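Local coordinates for arylesterase (Sulfolobus solfataricus, PDB 5L2P), which hydrolyses a broad range of aromatic esters, p-nitrophenyl fatty acid esters and organophosphates such as paraoxon, as a serine esterase of the GDXG lipolytic family, at residues A[77-82]-A[150-155]; A[98-103]-A[292-297]; A[179-184]-A[243-248]; A[190-195]-A[253-258]. All blocks are in the same frame, centred on the assembly; numbering follows the deposited sequence.

Contact 1 (A[77-82]-A[150-155]); sequences LVMHFH and IATFGI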
loop_
_atom_site.group_PDB
_atom_site.type_symbol
_atom_site.label_atom_id
_atom_site.label_comp_id
_atom_site.label_asym_id
_atom_site.label_seq_id
_atom_site.Cartn_x
_atom_site.Cartn_y
_atom_site.Cartn_z
ATOM N N LEU A 77 -4.122 -10.906 35.857
ATOM C CA LEU A 77 -5.533 -10.833 35.547
ATOM C C LEU A 77 -5.749 -10.165 34.212
ATOM O O LEU A 77 -5.162 -9.142 33.934
ATOM C CB LEU A 77 -6.268 -10.054 36.634
ATOM C CG LEU A 77 -7.739 -9.699 36.358
ATOM C CD1 LEU A 77 -8.591 -10.943 36.400
ATOM C CD2 LEU A 77 -8.255 -8.609 37.290
ATOM N N VAL A 78 -6.620 -10.751 33.390
ATOM C CA VAL A 78 -6.970 -10.204 32.096
ATOM C C VAL A 78 -8.449 -9.889 32.036
ATOM O O VAL A 78 -9.270 -10.782 32.171
ATOM C CB VAL A 78 -6.618 -11.180 30.976
ATOM C CG1 VAL A 78 -7.062 -10.639 29.610
ATOM C CG2 VAL A 78 -5.108 -11.483 30.981
ATOM N N MET A 79 -8.783 -8.607 31.867
ATOM C CA MET A 79 -10.161 -8.186 31.676
ATOM C C MET A 79 -10.492 -8.305 30.202
ATOM O O MET A 79 -9.789 -7.736 29.353
ATOM C CB MET A 79 -10.364 -6.754 32.093
ATOM C CG MET A 79 -10.024 -6.452 33.534
ATOM S SD MET A 79 -11.071 -7.292 34.702
ATOM C CE MET A 79 -12.694 -6.735 34.250
ATOM N N HIS A 80 -11.579 -9.018 29.903
ATOM C CA HIS A 80 -11.938 -9.287 28.527
ATOM C C HIS A 80 -13.264 -8.604 28.187
ATOM O O HIS A 80 -14.281 -8.884 28.798
ATOM C CB HIS A 80 -12.039 -10.796 28.316
ATOM C CG HIS A 80 -12.433 -11.193 26.918
ATOM N ND1 HIS A 80 -12.893 -12.455 26.606
ATOM C CD2 HIS A 80 -12.445 -10.495 25.754
ATOM C CE1 HIS A 80 -13.163 -12.527 25.317
ATOM N NE2 HIS A 80 -12.893 -11.351 24.774
ATOM N N PHE A 81 -13.230 -7.705 27.209
ATOM C CA PHE A 81 -14.412 -7.042 26.721
ATOM C C PHE A 81 -14.722 -7.576 25.328
ATOM O O PHE A 81 -13.858 -7.486 24.428
ATOM C CB PHE A 81 -14.170 -5.542 26.666
ATOM C CG PHE A 81 -13.524 -4.961 27.908
ATOM C CD1 PHE A 81 -13.953 -5.320 29.157
ATOM C CD2 PHE A 81 -12.526 -4.030 27.801
ATOM C CE1 PHE A 81 -13.402 -4.763 30.295
ATOM C CE2 PHE A 81 -11.954 -3.446 28.938
ATOM C CZ PHE A 81 -12.387 -3.840 30.195
ATOM N N HIS A 82 -15.919 -8.155 25.139
ATOM C CA HIS A 82 -16.300 -8.709 23.832
ATOM C C HIS A 82 -16.563 -7.631 22.797
ATOM O O HIS A 82 -16.782 -6.484 23.140
ATOM C CB HIS A 82 -17.558 -9.602 23.964
ATOM C CG HIS A 82 -18.801 -8.843 24.322
ATOM N ND1 HIS A 82 -19.594 -8.240 23.377
ATOM C CD2 HIS A 82 -19.372 -8.567 25.522
ATOM C CE1 HIS A 82 -20.610 -7.633 23.976
ATOM N NE2 HIS A 82 -20.501 -7.822 25.272
ATOM N N ILE A 150 -2.793 -6.282 36.179
ATOM C CA ILE A 150 -4.084 -6.259 35.514
ATOM C C ILE A 150 -3.939 -5.799 34.059
ATOM O O ILE A 150 -3.493 -4.674 33.799
ATOM C CB ILE A 150 -5.075 -5.344 36.263
ATOM C CG1 ILE A 150 -5.177 -5.792 37.730
ATOM C CG2 ILE A 150 -6.434 -5.358 35.564
ATOM C CD1 ILE A 150 -6.114 -4.948 38.594
ATOM N N ALA A 151 -4.343 -6.652 33.109
ATOM C CA ALA A 151 -4.311 -6.299 31.692
ATOM C C ALA A 151 -5.727 -6.275 31.109
ATOM O O ALA A 151 -6.642 -6.920 31.653
ATOM C CB ALA A 151 -3.486 -7.312 30.931
ATOM N N THR A 152 -5.907 -5.549 29.995
ATOM C CA THR A 152 -7.140 -5.534 29.275
ATOM C C THR A 152 -7.015 -6.133 27.874
ATOM O O THR A 152 -5.975 -6.040 27.234
ATOM C CB THR A 152 -7.706 -4.121 29.186
ATOM O OG1 THR A 152 -6.743 -3.237 28.611
ATOM C CG2 THR A 152 -8.166 -3.622 30.577
ATOM N N PHE A 153 -8.096 -6.761 27.397
ATOM C CA PHE A 153 -8.119 -7.449 26.116
ATOM C C PHE A 153 -9.500 -7.280 25.482
ATOM O O PHE A 153 -10.507 -7.249 26.178
ATOM C CB PHE A 153 -7.780 -8.906 26.342
ATOM C CG PHE A 153 -7.938 -9.767 25.135
ATOM C CD1 PHE A 153 -9.173 -10.357 24.856
ATOM C CD2 PHE A 153 -6.850 -10.039 24.300
ATOM C CE1 PHE A 153 -9.343 -11.176 23.742
ATOM C CE2 PHE A 153 -7.009 -10.845 23.171
ATOM C CZ PHE A 153 -8.268 -11.432 22.911
ATOM N N GLY A 154 -9.560 -7.133 24.168
ATOM C CA GLY A 154 -10.798 -6.858 23.510
ATOM C C GLY A 154 -10.695 -6.916 22.014
ATOM O O GLY A 154 -9.671 -6.582 21.462
ATOM N N ILE A 155 -11.788 -7.362 21.364
ATOM C CA ILE A 155 -11.854 -7.540 19.911
ATOM C C ILE A 155 -12.869 -6.580 19.297
ATOM O O ILE A 155 -13.976 -6.488 19.746
ATOM C CB ILE A 155 -12.190 -8.997 19.549
ATOM C CG1 ILE A 155 -11.095 -9.932 20.096
ATOM C CG2 ILE A 155 -12.391 -9.191 18.048
ATOM C CD1 ILE A 155 -11.456 -11.403 20.137
#
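Four main-chain hydrogen bonds zip residues 77-82 to 150-155. The straightest runs from Ala151 N to Leu77 O, 2.7 Å at 176°, nearly along the C=O axis. Met79 then works in both directions: its N gives to Ala151 O at 2.7 Å, and its O receives Phe153 N along a more bent path (141° at the hydrogen). Phe81 N closes the ladder on Phe153 O at 2.9 Å. This is the parallel strand pairing at the heart of the alpha/beta hydrolase sheet, and it delivers two catalytic elements side by side: His82 opens the motif that by similarity forms the oxyanion hole, while Ile155 precedes the probable nucleophile Ser156. On the face with Val78, the side chains of His80 and Phe153 lie alongside each other, pointing the same way. Phe153 turns its edge to the face of His80 in an offset edge-to-face pair, planes at 69°, with CD1 lying 3.4 Å from His80 CD2. Hydrogen bonds between His80 ND1 and Ser98 OG and between His80 NE2 and Glu94 OE1 fix the rotation of the imidazole. Val78 CG1 rests 3.8 Å from Phe153 CB. On the other face, Thr152 CG2 touches both Met79 CB and Phe81 CE2, 4.1 Å from each.

Contact 2 (A[98-103]-A[292-297]); sequences SRILSN and QVTVMI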
loop_
_atom_site.group_PDB
_atom_site.type_symbol
_atom_site.label_atom_id
_atom_site.label_comp_id
_atom_site.label_asym_id
_atom_site.label_seq_id
_atom_site.Cartn_x
_atom_site.Cartn_y
_atom_site.Cartn_z
ATOM N N SER A 98 -12.130 -16.546 25.637
ATOM C CA SER A 98 -11.746 -16.368 27.029
ATOM C C SER A 98 -11.080 -17.603 27.582
ATOM O O SER A 98 -10.148 -17.495 28.362
ATOM C CB SER A 98 -12.953 -16.025 27.882
ATOM O OG SER A 98 -13.686 -14.921 27.360
ATOM N N ARG A 99 -11.591 -18.773 27.197
ATOM C CA ARG A 99 -11.054 -20.062 27.649
ATOM C C ARG A 99 -9.642 -20.302 27.130
ATOM O O ARG A 99 -8.762 -20.677 27.891
ATOM C CB ARG A 99 -11.937 -21.236 27.186
ATOM C CG ARG A 99 -13.248 -21.304 27.889
ATOM C CD ARG A 99 -14.325 -22.021 27.055
ATOM N NE ARG A 99 -15.471 -22.337 27.874
ATOM C CZ ARG A 99 -15.502 -23.332 28.749
ATOM N NH1 ARG A 99 -14.482 -24.138 28.896
ATOM N NH2 ARG A 99 -16.587 -23.556 29.474
ATOM N N ILE A 100 -9.442 -20.120 25.825
ATOM C CA ILE A 100 -8.112 -20.259 25.233
ATOM C C ILE A 100 -7.151 -19.224 25.830
ATOM O O ILE A 100 -5.977 -19.528 26.084
ATOM C CB ILE A 100 -8.140 -20.101 23.719
ATOM C CG1 ILE A 100 -8.959 -21.224 23.078
ATOM C CG2 ILE A 100 -6.732 -20.143 23.134
ATOM C CD1 ILE A 100 -9.401 -20.904 21.657
ATOM N N LEU A 101 -7.642 -18.010 26.074
ATOM C CA LEU A 101 -6.791 -16.938 26.569
ATOM C C LEU A 101 -6.307 -17.221 27.977
ATOM O O LEU A 101 -5.106 -17.043 28.297
ATOM C CB LEU A 101 -7.519 -15.588 26.504
ATOM C CG LEU A 101 -6.696 -14.345 26.921
ATOM C CD1 LEU A 101 -5.506 -14.066 26.012
ATOM C CD2 LEU A 101 -7.648 -13.176 26.951
ATOM N N SER A 102 -7.240 -17.664 28.799
ATOM C CA SER A 102 -6.962 -18.058 30.181
ATOM C C SER A 102 -5.910 -19.169 30.265
ATOM O O SER A 102 -4.997 -19.105 31.066
ATOM C CB SER A 102 -8.273 -18.519 30.857
ATOM O OG SER A 102 -8.079 -18.842 32.231
ATOM N N ASN A 103 -6.060 -20.195 29.440
ATOM C CA ASN A 103 -5.145 -21.332 29.457
ATOM C C ASN A 103 -3.766 -20.960 28.959
ATOM O O ASN A 103 -2.781 -21.449 29.470
ATOM C CB ASN A 103 -5.712 -22.480 28.624
ATOM C CG ASN A 103 -6.915 -23.156 29.289
ATOM O OD1 ASN A 103 -7.084 -23.088 30.497
ATOM N ND2 ASN A 103 -7.745 -23.820 28.493
ATOM N N GLN A 292 -4.663 -19.357 17.082
ATOM C CA GLN A 292 -3.232 -19.033 17.041
ATOM C C GLN A 292 -2.938 -17.639 17.530
ATOM O O GLN A 292 -1.999 -17.449 18.321
ATOM C CB GLN A 292 -2.677 -19.210 15.630
ATOM C CG GLN A 292 -2.521 -20.678 15.244
ATOM C CD GLN A 292 -1.996 -20.854 13.861
ATOM O OE1 GLN A 292 -2.529 -20.286 12.891
ATOM N NE2 GLN A 292 -0.940 -21.642 13.742
ATOM N N VAL A 293 -3.752 -16.679 17.119
ATOM C CA VAL A 293 -3.597 -15.298 17.604
ATOM C C VAL A 293 -3.771 -15.207 19.098
ATOM O O VAL A 293 -2.982 -14.517 19.778
ATOM C CB VAL A 293 -4.532 -14.319 16.848
ATOM C CG1 VAL A 293 -4.557 -12.937 17.465
ATOM C CG2 VAL A 293 -4.120 -14.206 15.383
ATOM N N THR A 294 -4.817 -15.880 19.624
ATOM C CA THR A 294 -5.109 -15.873 21.089
ATOM C C THR A 294 -3.963 -16.512 21.883
ATOM O O THR A 294 -3.596 -16.031 22.948
ATOM C CB THR A 294 -6.436 -16.598 21.427
ATOM O OG1 THR A 294 -7.456 -16.143 20.540
ATOM C CG2 THR A 294 -6.880 -16.280 22.810
ATOM N N VAL A 295 -3.427 -17.611 21.353
ATOM C CA VAL A 295 -2.296 -18.294 21.987
ATOM C C VAL A 295 -1.017 -17.436 21.986
ATOM O O VAL A 295 -0.305 -17.396 22.992
ATOM C CB VAL A 295 -2.027 -19.654 21.301
ATOM C CG1 VAL A 295 -0.678 -20.236 21.654
ATOM C CG2 VAL A 295 -3.099 -20.640 21.698
ATOM N N MET A 296 -0.748 -16.777 20.862
ATOM C CA MET A 296 0.403 -15.825 20.781
ATOM C C MET A 296 0.295 -14.706 21.828
ATOM O O MET A 296 1.260 -14.384 22.551
ATOM C CB MET A 296 0.504 -15.189 19.383
ATOM C CG MET A 296 0.946 -16.172 18.336
ATOM S SD MET A 296 1.333 -15.456 16.741
ATOM C CE MET A 296 -0.256 -14.867 16.248
ATOM N N ILE A 297 -0.894 -14.111 21.892
ATOM C CA ILE A 297 -1.142 -13.040 22.828
ATOM C C ILE A 297 -0.952 -13.535 24.243
ATOM O O ILE A 297 -0.371 -12.831 25.055
ATOM C CB ILE A 297 -2.540 -12.457 22.627
ATOM C CG1 ILE A 297 -2.586 -11.604 21.346
ATOM C CG2 ILE A 297 -2.986 -11.634 23.829
ATOM C CD1 ILE A 297 -4.006 -11.250 20.877
#
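Thr294 OG1 is the polar side-chain atom among the residues that meet here, and a single hydrogen bond grips it, to Ser290 O one turn earlier in its own helix. With OG1 turned back in this way (chi1 -47°), CG2 lies anti to the backbone N and presents a methyl group to the neighbouring helix. The two helices, 95-105 and 287-305, lie on the same side of the central sheet of the alpha/beta hydrolase fold, the second of them being the last helix of the chain. Their segments run in broadly the same direction, axes 8.5 Å apart at the closest and crossing at -33°. No hydrogen bond passes between them, and the contact is made by branched apolar groups. Thr294 CG2 sits at the middle of the contact: it lies 3.8 Å from Leu101 CB and equally near Leu101 N, so that it reaches the backbone of the other helix, and it touches Ile100 CG2 at 3.9 Å. That same Ile100 methyl also meets Val295 CG2 at 3.9 Å, the side chains crossing at about a right angle. Val295 is partly exposed and packs in addition on Ala299 of the second subunit. Nearer the sheet, Leu101 has CG anti to the backbone N (chi1 -176°), which carries CD1 toward helix 287-305 while CD2 turns to the sheet. There Leu101 CD1 stops 4.1 Å from Ile297 CG2.

Contact 3 (A[179-184]-A[243-248]); sequences QVPVVP and AIVVTA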
loop_
_atom_site.group_PDB
_atom_site.type_symbol
_atom_site.label_atom_id
_atom_site.label_comp_id
_atom_site.label_asym_id
_atom_site.label_seq_id
_atom_site.Cartn_x
_atom_site.Cartn_y
_atom_site.Cartn_z
ATOM N N GLN A 179 -2.338 -3.598 27.608
ATOM C CA GLN A 179 -3.588 -3.480 26.851
ATOM C C GLN A 179 -3.444 -4.222 25.527
ATOM O O GLN A 179 -2.416 -4.115 24.839
ATOM C CB GLN A 179 -3.918 -2.002 26.585
ATOM C CG GLN A 179 -2.824 -1.244 25.842
ATOM C CD GLN A 179 -3.309 0.129 25.421
ATOM O OE1 GLN A 179 -4.475 0.288 24.986
ATOM N NE2 GLN A 179 -2.430 1.152 25.561
ATOM N N VAL A 180 -4.487 -4.966 25.165
ATOM C CA VAL A 180 -4.461 -5.759 23.963
ATOM C C VAL A 180 -5.705 -5.527 23.116
ATOM O O VAL A 180 -6.619 -6.336 23.129
ATOM C CB VAL A 180 -4.305 -7.252 24.289
ATOM C CG1 VAL A 180 -4.062 -8.068 23.028
ATOM C CG2 VAL A 180 -3.124 -7.442 25.230
ATOM N N PRO A 181 -5.726 -4.410 22.357
ATOM C CA PRO A 181 -6.795 -4.204 21.389
ATOM C C PRO A 181 -6.549 -5.002 20.125
ATOM O O PRO A 181 -5.547 -4.797 19.425
ATOM C CB PRO A 181 -6.745 -2.697 21.116
ATOM C CG PRO A 181 -5.362 -2.288 21.453
ATOM C CD PRO A 181 -4.771 -3.286 22.385
ATOM N N VAL A 182 -7.468 -5.913 19.836
ATOM C CA VAL A 182 -7.405 -6.715 18.636
ATOM C C VAL A 182 -8.433 -6.153 17.648
ATOM O O VAL A 182 -9.599 -5.912 17.982
ATOM C CB VAL A 182 -7.736 -8.162 18.966
ATOM C CG1 VAL A 182 -7.772 -9.027 17.704
ATOM C CG2 VAL A 182 -6.735 -8.690 19.970
ATOM N N VAL A 183 -7.990 -5.961 16.418
ATOM C CA VAL A 183 -8.788 -5.325 15.383
ATOM C C VAL A 183 -9.717 -4.197 15.893
ATOM O O VAL A 183 -10.868 -4.116 15.497
ATOM C CB VAL A 183 -9.544 -6.374 14.541
ATOM C CG1 VAL A 183 -8.521 -7.288 13.830
ATOM C CG2 VAL A 183 -10.534 -7.188 15.406
ATOM N N PRO A 184 -9.174 -3.265 16.663
ATOM C CA PRO A 184 -9.981 -2.223 17.240
ATOM C C PRO A 184 -10.566 -1.165 16.299
ATOM O O PRO A 184 -9.980 -0.833 15.250
ATOM C CB PRO A 184 -8.957 -1.489 18.147
ATOM C CG PRO A 184 -7.675 -1.591 17.403
ATOM C CD PRO A 184 -7.717 -2.953 16.755
ATOM N N ALA A 243 1.367 -1.941 24.972
ATOM C CA ALA A 243 0.318 -2.393 24.061
ATOM C C ALA A 243 0.692 -3.531 23.117
ATOM O O ALA A 243 1.791 -3.579 22.605
ATOM C CB ALA A 243 -0.185 -1.224 23.243
ATOM N N ILE A 244 -0.252 -4.424 22.878
ATOM C CA ILE A 244 -0.162 -5.377 21.791
ATOM C C ILE A 244 -1.360 -5.119 20.877
ATOM O O ILE A 244 -2.462 -5.523 21.187
ATOM C CB ILE A 244 -0.192 -6.822 22.315
ATOM C CG1 ILE A 244 1.001 -7.048 23.239
ATOM C CG2 ILE A 244 -0.164 -7.826 21.168
ATOM C CD1 ILE A 244 0.956 -8.320 24.060
ATOM N N VAL A 245 -1.133 -4.442 19.749
ATOM C CA VAL A 245 -2.181 -4.162 18.748
ATOM C C VAL A 245 -2.109 -5.128 17.573
ATOM O O VAL A 245 -1.083 -5.300 16.952
ATOM C CB VAL A 245 -2.120 -2.726 18.226
ATOM C CG1 VAL A 245 -3.299 -2.406 17.347
ATOM C CG2 VAL A 245 -2.082 -1.740 19.375
ATOM N N VAL A 246 -3.240 -5.775 17.293
ATOM C CA VAL A 246 -3.298 -6.790 16.260
ATOM C C VAL A 246 -4.305 -6.346 15.213
ATOM O O VAL A 246 -5.386 -5.887 15.564
ATOM C CB VAL A 246 -3.696 -8.149 16.833
ATOM C CG1 VAL A 246 -3.669 -9.243 15.752
ATOM C CG2 VAL A 246 -2.756 -8.520 17.947
ATOM N N THR A 247 -3.917 -6.415 13.937
ATOM C CA THR A 247 -4.778 -6.058 12.854
ATOM C C THR A 247 -4.895 -7.226 11.855
ATOM O O THR A 247 -4.109 -8.184 11.895
ATOM C CB THR A 247 -4.296 -4.795 12.132
ATOM O OG1 THR A 247 -2.957 -4.955 11.642
ATOM C CG2 THR A 247 -4.381 -3.586 13.039
ATOM N N ALA A 248 -5.870 -7.117 10.946
ATOM C CA ALA A 248 -6.017 -8.046 9.863
ATOM C C ALA A 248 -5.901 -7.332 8.509
ATOM O O ALA A 248 -6.402 -6.218 8.338
ATOM C CB ALA A 248 -7.368 -8.730 9.965
#
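Residues 179-182 and 243-248 are neighbouring parallel strands of the alpha/beta hydrolase sheet, closely knit at their start and looser at Pro181, with residues 183-184 leading out of the sheet. At the knit end Ile244 N gives a hydrogen bond to Gln179 O, 2.9 Å and 166° at the hydrogen. Beside it Gln179 CG, in the crowded position between backbone N and carbonyl carbon (chi1 57°), lies 3.7 Å from Ala243 CB. Beyond CG the glutamine runs extended, and its NE2 is hydrogen-bonded to Pro241 O. An alanine here would remove CG and the amide, and would probably lose both the cover over Ala243 and the tie to Pro241. On the opposite face Val180 CG1 packs against Ile244 CB at 4.1 Å, the two side chains pointing the same way.

The ladder then loosens, since Pro181 has no N-H to offer Ile244 O and brings its ring CD to 3.4 Å from that oxygen instead. Val246 N still reaches Pro181 O, though at 3.3 Å. Val183 N closes the pairing on Val246 O with a bond that is short, 2.7 Å, but bent to 149°, and here the chain takes up a left-handed conformation and turns out of the sheet. Even the end where the chain turns out is buried and has no solvent side. The side chain of Val183 touches the probable catalytic residues Asp251 and His281, so the strand ends form part of the wall around the triad. Val183 CG1 reaches past Thr247 to lie 4.3 Å from Ala248 CB.

Contact 4 (A[190-195]-A[253-258]); sequences LASKSM and LRDQGE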
loop_
_atom_site.group_PDB
_atom_site.type_symbol
_atom_site.label_atom_id
_atom_site.label_comp_id
_atom_site.label_asym_id
_atom_site.label_seq_id
_atom_site.Cartn_x
_atom_site.Cartn_y
_atom_site.Cartn_z
ATOM N N LEU A 190 -12.395 7.790 7.266
ATOM C CA LEU A 190 -12.967 7.838 5.922
ATOM C C LEU A 190 -11.929 7.799 4.793
ATOM O O LEU A 190 -12.276 7.578 3.630
ATOM C CB LEU A 190 -13.801 9.089 5.782
ATOM C CG LEU A 190 -14.910 9.253 6.836
ATOM C CD1 LEU A 190 -15.663 10.543 6.618
ATOM C CD2 LEU A 190 -15.900 8.083 6.890
ATOM N N ALA A 191 -10.660 7.974 5.138
ATOM C CA ALA A 191 -9.641 8.263 4.133
ATOM C C ALA A 191 -8.711 7.099 3.803
ATOM O O ALA A 191 -8.140 7.079 2.723
ATOM C CB ALA A 191 -8.854 9.481 4.552
ATOM N N SER A 192 -8.579 6.121 4.689
ATOM C CA SER A 192 -7.597 5.061 4.493
ATOM C C SER A 192 -7.936 4.095 3.364
ATOM O O SER A 192 -9.058 3.988 2.935
ATOM C CB SER A 192 -7.388 4.253 5.771
ATOM O OG SER A 192 -8.379 3.245 5.921
ATOM N N LYS A 193 -6.914 3.417 2.871
ATOM C CA LYS A 193 -7.080 2.452 1.813
ATOM C C LYS A 193 -7.888 1.227 2.283
ATOM O O LYS A 193 -8.771 0.724 1.553
ATOM C CB LYS A 193 -5.731 1.963 1.304
ATOM C CG LYS A 193 -5.025 2.998 0.481
ATOM C CD LYS A 193 -5.592 3.116 -0.918
ATOM C CE LYS A 193 -5.125 4.357 -1.620
ATOM N NZ LYS A 193 -5.721 4.337 -2.984
ATOM N N SER A 194 -7.550 0.729 3.472
ATOM C CA SER A 194 -8.227 -0.445 4.008
ATOM C C SER A 194 -9.744 -0.186 4.114
ATOM O O SER A 194 -10.509 -1.035 3.719
ATOM C CB SER A 194 -7.632 -0.845 5.379
ATOM O OG SER A 194 -7.917 0.080 6.377
ATOM N N MET A 195 -10.134 0.993 4.591
ATOM C CA MET A 195 -11.514 1.346 4.768
ATOM C C MET A 195 -12.283 1.350 3.444
ATOM O O MET A 195 -13.340 0.697 3.312
ATOM C CB MET A 195 -11.657 2.695 5.471
ATOM C CG MET A 195 -13.119 3.150 5.652
ATOM S SD MET A 195 -14.158 2.045 6.659
ATOM C CE MET A 195 -13.381 2.228 8.263
ATOM N N LEU A 253 -10.857 -1.764 9.170
ATOM C CA LEU A 253 -10.346 -1.052 10.330
ATOM C C LEU A 253 -8.841 -1.238 10.465
ATOM O O LEU A 253 -8.259 -0.768 11.463
ATOM C CB LEU A 253 -11.023 -1.567 11.637
ATOM C CG LEU A 253 -12.543 -1.560 11.722
ATOM C CD1 LEU A 253 -12.990 -2.138 13.062
ATOM C CD2 LEU A 253 -13.108 -0.160 11.531
ATOM N N ARG A 254 -8.221 -1.948 9.512
ATOM C CA ARG A 254 -6.780 -2.233 9.576
ATOM C C ARG A 254 -5.928 -0.996 9.773
ATOM O O ARG A 254 -5.094 -0.950 10.663
ATOM C CB ARG A 254 -6.340 -2.959 8.316
ATOM C CG ARG A 254 -4.868 -3.382 8.250
ATOM C CD ARG A 254 -4.476 -3.796 6.825
ATOM N NE ARG A 254 -4.377 -2.632 5.948
ATOM C CZ ARG A 254 -4.364 -2.663 4.632
ATOM N NH1 ARG A 254 -4.459 -3.807 3.989
ATOM N NH2 ARG A 254 -4.244 -1.521 3.955
ATOM N N ASP A 255 -6.128 0.014 8.935
ATOM C CA ASP A 255 -5.209 1.175 8.923
ATOM C C ASP A 255 -5.322 2.046 10.168
ATOM O O ASP A 255 -4.294 2.510 10.691
ATOM C CB ASP A 255 -5.371 1.991 7.639
ATOM C CG ASP A 255 -4.825 1.222 6.390
ATOM O OD1 ASP A 255 -3.994 0.303 6.586
ATOM O OD2 ASP A 255 -5.233 1.512 5.247
ATOM N N GLN A 256 -6.525 2.243 10.700
ATOM C CA GLN A 256 -6.706 2.993 11.958
ATOM C C GLN A 256 -6.073 2.294 13.148
ATOM O O GLN A 256 -5.491 2.960 14.012
ATOM C CB GLN A 256 -8.188 3.297 12.265
ATOM C CG GLN A 256 -9.068 2.118 12.573
ATOM C CD GLN A 256 -10.543 2.500 12.555
ATOM O OE1 GLN A 256 -11.168 2.769 13.601
ATOM N NE2 GLN A 256 -11.111 2.531 11.364
ATOM N N GLY A 257 -6.180 0.961 13.214
ATOM C CA GLY A 257 -5.492 0.192 14.249
ATOM C C GLY A 257 -3.968 0.344 14.171
ATOM O O GLY A 257 -3.312 0.550 15.163
ATOM N N GLU A 258 -3.400 0.201 12.992
ATOM C CA GLU A 258 -1.953 0.381 12.807
ATOM C C GLU A 258 -1.499 1.820 13.097
ATOM O O GLU A 258 -0.476 2.011 13.685
ATOM C CB GLU A 258 -1.526 -0.085 11.416
ATOM C CG GLU A 258 -1.665 -1.616 11.268
ATOM C CD GLU A 258 -1.330 -2.140 9.878
ATOM O OE1 GLU A 258 -1.284 -1.357 8.892
ATOM O OE2 GLU A 258 -1.112 -3.353 9.756
#
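Asp255 bridges the N-terminal ends of two helices, 193-197 and 254-266. The first lies in the excursion between strands 178-182 and 242-248, a region that in relatives contributes to the cap over the alpha/beta hydrolase core. From its backbone Asp255 points toward the first helix, with CB 3.6 Å from Ser192 CB. CG lies 3.3 Å from Ser194 OG. OD2 accepts Ser194 N in the helix's first turn, 3.0 Å and 164° at the hydrogen, approached from above the carboxylate plane. OD1 takes Arg254 NE, 3.0 Å away in a salt bridge, and also NH2, which reaches OD2 weakly; this side-on grip holds the guanidinium with Ser194 CB over one face. An alanine in place of Asp255 would remove both carboxylate oxygens and probably loosen the join between the helix ends and the setting of Arg254. The exchange is reciprocal, as Asp255 N gives to Ser194 OG at 3.1 Å, and that hydroxyl is also hydrogen-bonded to Pro252 O. Ser192 is the N-cap of the first helix, its OG accepting Met195 N and being hydrogen-bonded to Asp189 OD2. Lys193 reaches outward to a salt bridge with Glu258 of the third subunit. Met195 curls back so that its CE lies 4.1 Å from Leu253 CD2.

How the contacts relate
Contacts 1 and 3 are successive pairings in one sheet, sewn together where strands 150-155 and 178-182 adjoin: Thr152 O lies 2.8 Å from Val180 N. Contact 2 lies over one face of that sheet, with Leu101 CD2 3.7 Å from Val78 CG1 and Ile297 CG2 3.8 Å from Val180 CG1, so its helices span contacts 1 and 3. Contact 4 adjoins contact 3 alone, through Thr247 OG1 and Glu258 OE2 at 3.1 Å; its centre lies about 23 Å from that of contact 1. Contacts 1, 3 and 4 converge on the probable triad: Ile155, Val183 and Leu253 each bring a side chain within about 5 Å of His281, whereas contact 2 stands away from the annotated sites.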